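Local coordinates for protein fructose-bisphosphate aldolase (Thermus caldophilus, PDB 2FJK) that belongs to the class II fructose-bisphosphate aldolase family, built on a TIM barrel, and holds 1,3-dihydroxyacetonephosphate in its pocket, at residues A180-G185 / S211-E216; L205-A210 / E237-A242. All blocks are in the same frame, centred on the assembly; numbering follows the deposited sequence.

Contact 1. Residues A180-G185 / S211-E216; sequences AYKGKG and SAVPQE. With 13P (1,3-dihydroxyacetonephosphate), chain E.
Ser211 and Lys182 meet beside the phosphate of 1,3-dihydroxyacetonephosphate. The Lys182 chain runs past the Ser211 backbone, with CE 3.2 Å from Ser211 O. This is a close packing contact, and the neighbouring ammonium probably makes it favourable. CE also lies 3.9 Å from Ser211 CB.

The two residues grip different phosphate oxygens. Ser211 OG donates to O3P of the ligand at 2.6 Å. Its OG sits beside the backbone N (chi1 -87°), on the phosphate side of the residue, and it also accepts a hydrogen bond from Asp255 N. Lys182 NZ bonds to O2P at 2.6 Å. A weak bond from Ser211 N, 3.3 Å long and fairly straight, ends on that same O2P. Lys182 is extended up to CE and bends at the last torsion (chi4 -54°), which turns NZ to the phosphate. Ser177 O and Gly179 O take further hydrogen bonds from NZ and hold the ammonium in place.

Ala212 turns its side chain away, and its N is bonded to Asp255 OD2. Val213 turns back in. Its two methyls divide the work: CG1 lies 4.1 Å from Ala180 CB, and CG2 lies 4.1 Å from Lys182 CE. Val213 N is held by Asp255 OD1. Pro214 is then the N-cap of helix 215-223, which leads the chain away.

The contact brings together two loops of the TIM barrel. They form one wall of the phosphate-binding site, with a lysine and a serine on neighbouring oxygens.

Contact 2. Residues L205-A210 / E237-A242; sequences LVLHGA and EDIKKA. With 13P (1,3-dihydroxyacetonephosphate), chain E.
The CD1 methyl of Ile239 rests against both Leu207 and Ala210, which lie on the same side of it. This methyl is 4.0 Å from Leu207 CD2 and 4.0 Å from Ala210 CB. The CB of Ile239 does not aim at the segment 205-210. CG1 stands beside the backbone N (chi1 -69°), and from there the end of the chain reaches across. Leu207 has CG anti to its backbone N (chi1 -171°), and its CD2 branch meets the isoleucine at a slant. All three residues are buried, and the contact is wholly apolar: no hydrogen bond joins the two segments.

The chain passes from strand 205-207 through helices 215-223 and 236-244 to strand 247-252, its parallel neighbour in the sheet. This is a beta-alpha-beta crossover of the TIM barrel, with an extra helix in the connection. Leu207 and Ala210 also touch strand 247-252, at Ile247 and Ile250. The methyls are part of the packing between helix and sheet. Past the strand, His208, Gly209 and Ala210 line the pocket of 1,3-dihydroxyacetonephosphate.

Packing is looser toward Ala242. Its CB stands 4.4 Å from Leu207 CD2, and Leu194 of helix 191-200 also touches it. One turn back, Asp238 starts toward the strand, but its carboxylate leads away. It is buried, with a salt bridge from OD2 to Arg186 and a hydrogen bond from OD1 to His191.

The solvent side of the helix is polar. Lys240 and Glu237 are exposed there, and Lys240 NZ forms a salt bridge to Glu237 OE2 at 3.5 Å.

Contacts 1 and 2 have centres 14 Å apart and are joined along the chain, segment 205-210 running directly into 211-216. They also meet in space: Lys182 NZ of contact 1 lies 3.4 Å from Gly209 O of contact 2, a weak hydrogen bond at most. Both reach 1,3-dihydroxyacetonephosphate. Contact 1 binds its phosphate through two side chains and, weakly, the backbone N of Ser211, whereas Ala210 N of contact 2 only comes within 3.6 Å of O2P. His208 lies at the O3 end and Gly209 N near O2; the very short distances modelled there are doubtful. Contact 2 thus packs the barrel strand whose following loop enters the phosphate site.

Contact 1. Residues A180-G185 / S211-E216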
# COMPACT_ATOMS: atom_id res chain seq x y z
N ALA A 180 3.17 -0.63 36.64
CA ALA A 180 3.82 -1.73 37.35
C ALA A 180 3.44 -1.83 38.84
O ALA A 180 3.98 -2.67 39.55
CB ALA A 180 5.33 -1.60 37.22
N TYR A 181 2.52 -0.99 39.30
CA TYR A 181 2.13 -1.04 40.72
C TYR A 181 0.63 -1.23 40.85
O TYR A 181 -0.09 -0.30 41.22
CB TYR A 181 2.57 0.24 41.43
CG TYR A 181 4.04 0.54 41.25
CD1 TYR A 181 4.47 1.53 40.37
CD2 TYR A 181 5.00 -0.21 41.93
CE1 TYR A 181 5.84 1.78 40.18
CE2 TYR A 181 6.35 0.02 41.75
CZ TYR A 181 6.76 1.01 40.87
OH TYR A 181 8.11 1.21 40.68
N LYS A 182 0.18 -2.44 40.57
CA LYS A 182 -1.24 -2.77 40.62
C LYS A 182 -1.84 -3.05 42.00
O LYS A 182 -3.04 -3.30 42.10
CB LYS A 182 -1.51 -3.94 39.67
CG LYS A 182 -0.97 -3.70 38.26
CD LYS A 182 -1.39 -4.79 37.27
CE LYS A 182 -0.76 -4.57 35.91
NZ LYS A 182 -1.03 -3.19 35.39
N GLY A 183 -1.02 -3.02 43.04
CA GLY A 183 -1.54 -3.27 44.39
C GLY A 183 -0.67 -4.13 45.29
O GLY A 183 -0.05 -5.10 44.83
N LYS A 184 -0.61 -3.80 46.57
CA LYS A 184 0.20 -4.57 47.52
C LYS A 184 -0.22 -6.04 47.47
O LYS A 184 -1.41 -6.36 47.48
CB LYS A 184 0.03 -4.03 48.95
CG LYS A 184 0.64 -2.65 49.17
CD LYS A 184 0.67 -2.30 50.66
CE LYS A 184 1.32 -0.94 50.90
NZ LYS A 184 1.36 -0.58 52.35
N GLY A 185 0.77 -6.93 47.44
CA GLY A 185 0.45 -8.34 47.37
C GLY A 185 -0.38 -8.57 46.12
O GLY A 185 -0.31 -7.79 45.17
N SER A 211 -1.25 -6.49 32.83
CA SER A 211 0.11 -7.02 32.85
C SER A 211 0.35 -7.86 34.12
O SER A 211 -0.28 -7.64 35.15
CB SER A 211 1.14 -5.90 32.79
OG SER A 211 1.44 -5.54 31.44
N ALA A 212 1.27 -8.81 34.02
CA ALA A 212 1.60 -9.70 35.13
C ALA A 212 2.78 -9.15 35.93
O ALA A 212 2.94 -9.44 37.12
CB ALA A 212 1.93 -11.11 34.60
N VAL A 213 3.61 -8.34 35.28
CA VAL A 213 4.76 -7.75 35.93
C VAL A 213 5.50 -8.81 36.75
O VAL A 213 5.70 -8.65 37.96
CB VAL A 213 4.32 -6.59 36.85
CG1 VAL A 213 5.49 -5.65 37.09
CG2 VAL A 213 3.13 -5.85 36.22
N PRO A 214 5.91 -9.92 36.10
CA PRO A 214 6.62 -11.03 36.74
C PRO A 214 7.83 -10.61 37.56
O PRO A 214 8.64 -9.78 37.13
CB PRO A 214 6.99 -11.94 35.56
CG PRO A 214 7.08 -10.97 34.40
CD PRO A 214 5.88 -10.09 34.64
N GLN A 215 7.96 -11.21 38.74
CA GLN A 215 9.04 -10.91 39.66
C GLN A 215 10.41 -11.08 39.02
O GLN A 215 11.27 -10.20 39.12
CB GLN A 215 8.93 -11.80 40.91
CG GLN A 215 9.92 -11.47 42.02
CD GLN A 215 9.92 -10.00 42.40
OE1 GLN A 215 8.87 -9.39 42.60
NE2 GLN A 215 11.11 -9.42 42.53
N GLU A 216 10.62 -12.21 38.35
CA GLU A 216 11.89 -12.47 37.69
C GLU A 216 12.24 -11.32 36.75
O GLU A 216 13.39 -10.90 36.68
CB GLU A 216 11.85 -13.80 36.93
CG GLU A 216 10.45 -14.28 36.54
CD GLU A 216 9.63 -14.78 37.73
OE1 GLU A 216 10.11 -15.69 38.44
OE2 GLU A 216 8.51 -14.26 37.96
P 13P E . -0.61 -2.41 31.46
O1P 13P E . 0.25 -1.13 31.91
O2P 13P E . -1.03 -3.17 32.78
O3P 13P E . 0.29 -3.34 30.58
O1 13P E . -1.88 -1.89 30.62
C1 13P E . -2.36 -2.70 29.54
C2 13P E . -3.69 -2.10 29.16
O2 13P E . -4.53 -1.91 30.03
C3 13P E . -3.99 -1.72 27.71
O3 13P E . -5.25 -1.07 27.61

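Contact 2. Residues L205-A210 / E237-A242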
# COMPACT_ATOMS: atom_id res chain seq x y z
N LEU A 205 -16.13 -9.29 26.50
CA LEU A 205 -15.62 -8.41 27.54
C LEU A 205 -14.13 -8.15 27.38
O LEU A 205 -13.40 -8.99 26.87
CB LEU A 205 -15.88 -9.00 28.92
CG LEU A 205 -17.34 -9.25 29.29
CD1 LEU A 205 -17.45 -9.84 30.69
CD2 LEU A 205 -18.14 -7.96 29.19
N VAL A 206 -13.70 -6.98 27.85
CA VAL A 206 -12.30 -6.58 27.74
C VAL A 206 -11.64 -6.21 29.06
O VAL A 206 -12.21 -5.49 29.88
CB VAL A 206 -12.18 -5.38 26.80
CG1 VAL A 206 -10.71 -5.11 26.47
CG2 VAL A 206 -12.99 -5.63 25.55
N LEU A 207 -10.42 -6.70 29.25
CA LEU A 207 -9.67 -6.45 30.47
C LEU A 207 -8.37 -5.68 30.23
O LEU A 207 -7.43 -6.22 29.65
CB LEU A 207 -9.36 -7.78 31.16
CG LEU A 207 -8.76 -7.74 32.56
CD1 LEU A 207 -9.77 -7.09 33.51
CD2 LEU A 207 -8.44 -9.15 33.02
N HIS A 208 -8.32 -4.43 30.67
CA HIS A 208 -7.12 -3.63 30.52
C HIS A 208 -6.28 -3.68 31.78
O HIS A 208 -6.67 -4.29 32.76
CB HIS A 208 -7.46 -2.17 30.19
CG HIS A 208 -7.99 -1.98 28.80
ND1 HIS A 208 -9.32 -2.13 28.49
CD2 HIS A 208 -7.36 -1.68 27.65
CE1 HIS A 208 -9.48 -1.94 27.19
NE2 HIS A 208 -8.31 -1.66 26.66
N GLY A 209 -5.12 -3.02 31.73
CA GLY A 209 -4.22 -3.00 32.88
C GLY A 209 -4.02 -4.40 33.40
O GLY A 209 -4.02 -4.62 34.62
N ALA A 210 -3.83 -5.34 32.49
CA ALA A 210 -3.68 -6.74 32.88
C ALA A 210 -2.28 -7.32 32.88
O ALA A 210 -2.14 -8.54 32.92
CB ALA A 210 -4.61 -7.61 32.02
N GLU A 237 -3.63 -16.69 37.68
CA GLU A 237 -4.87 -17.42 37.96
C GLU A 237 -6.09 -16.52 37.82
O GLU A 237 -7.14 -16.95 37.34
CB GLU A 237 -4.81 -18.06 39.34
CG GLU A 237 -3.70 -19.12 39.48
CD GLU A 237 -3.82 -20.23 38.44
OE1 GLU A 237 -4.92 -20.82 38.31
OE2 GLU A 237 -2.81 -20.53 37.75
N ASP A 238 -5.96 -15.26 38.24
CA ASP A 238 -7.07 -14.32 38.12
C ASP A 238 -7.34 -14.07 36.65
O ASP A 238 -8.49 -13.87 36.25
CB ASP A 238 -6.76 -13.01 38.84
CG ASP A 238 -6.93 -13.13 40.33
OD1 ASP A 238 -7.97 -13.67 40.75
OD2 ASP A 238 -6.04 -12.68 41.08
N ILE A 239 -6.29 -14.09 35.84
CA ILE A 239 -6.47 -13.90 34.41
C ILE A 239 -7.26 -15.10 33.85
O ILE A 239 -8.16 -14.93 33.04
CB ILE A 239 -5.10 -13.79 33.68
CG1 ILE A 239 -4.40 -12.49 34.08
CG2 ILE A 239 -5.29 -13.87 32.16
CD1 ILE A 239 -5.09 -11.22 33.56
N LYS A 240 -6.92 -16.30 34.30
CA LYS A 240 -7.61 -17.50 33.82
C LYS A 240 -9.10 -17.53 34.16
O LYS A 240 -9.94 -17.78 33.30
CB LYS A 240 -6.94 -18.76 34.39
CG LYS A 240 -5.60 -19.10 33.75
CD LYS A 240 -4.99 -20.31 34.43
CE LYS A 240 -3.67 -20.69 33.79
NZ LYS A 240 -3.04 -21.85 34.49
N LYS A 241 -9.42 -17.28 35.43
CA LYS A 241 -10.81 -17.28 35.87
C LYS A 241 -11.56 -16.19 35.12
O LYS A 241 -12.65 -16.43 34.58
CB LYS A 241 -10.87 -17.03 37.37
CG LYS A 241 -12.25 -17.21 37.99
CD LYS A 241 -12.14 -17.07 39.51
CE LYS A 241 -13.46 -17.36 40.20
NZ LYS A 241 -13.31 -17.33 41.69
N ALA A 242 -10.99 -14.99 35.09
CA ALA A 242 -11.63 -13.87 34.40
C ALA A 242 -11.94 -14.26 32.96
O ALA A 242 -13.01 -13.93 32.44
CB ALA A 242 -10.72 -12.64 34.44
P 13P E . -0.61 -2.41 31.46
O1P 13P E . 0.25 -1.13 31.91
O2P 13P E . -1.03 -3.17 32.78
O3P 13P E . 0.29 -3.34 30.58
O1 13P E . -1.88 -1.89 30.62
C1 13P E . -2.36 -2.70 29.54
C2 13P E . -3.69 -2.10 29.16
O2 13P E . -4.53 -1.91 30.03
C3 13P E . -3.99 -1.72 27.71
O3 13P E . -5.25 -1.07 27.61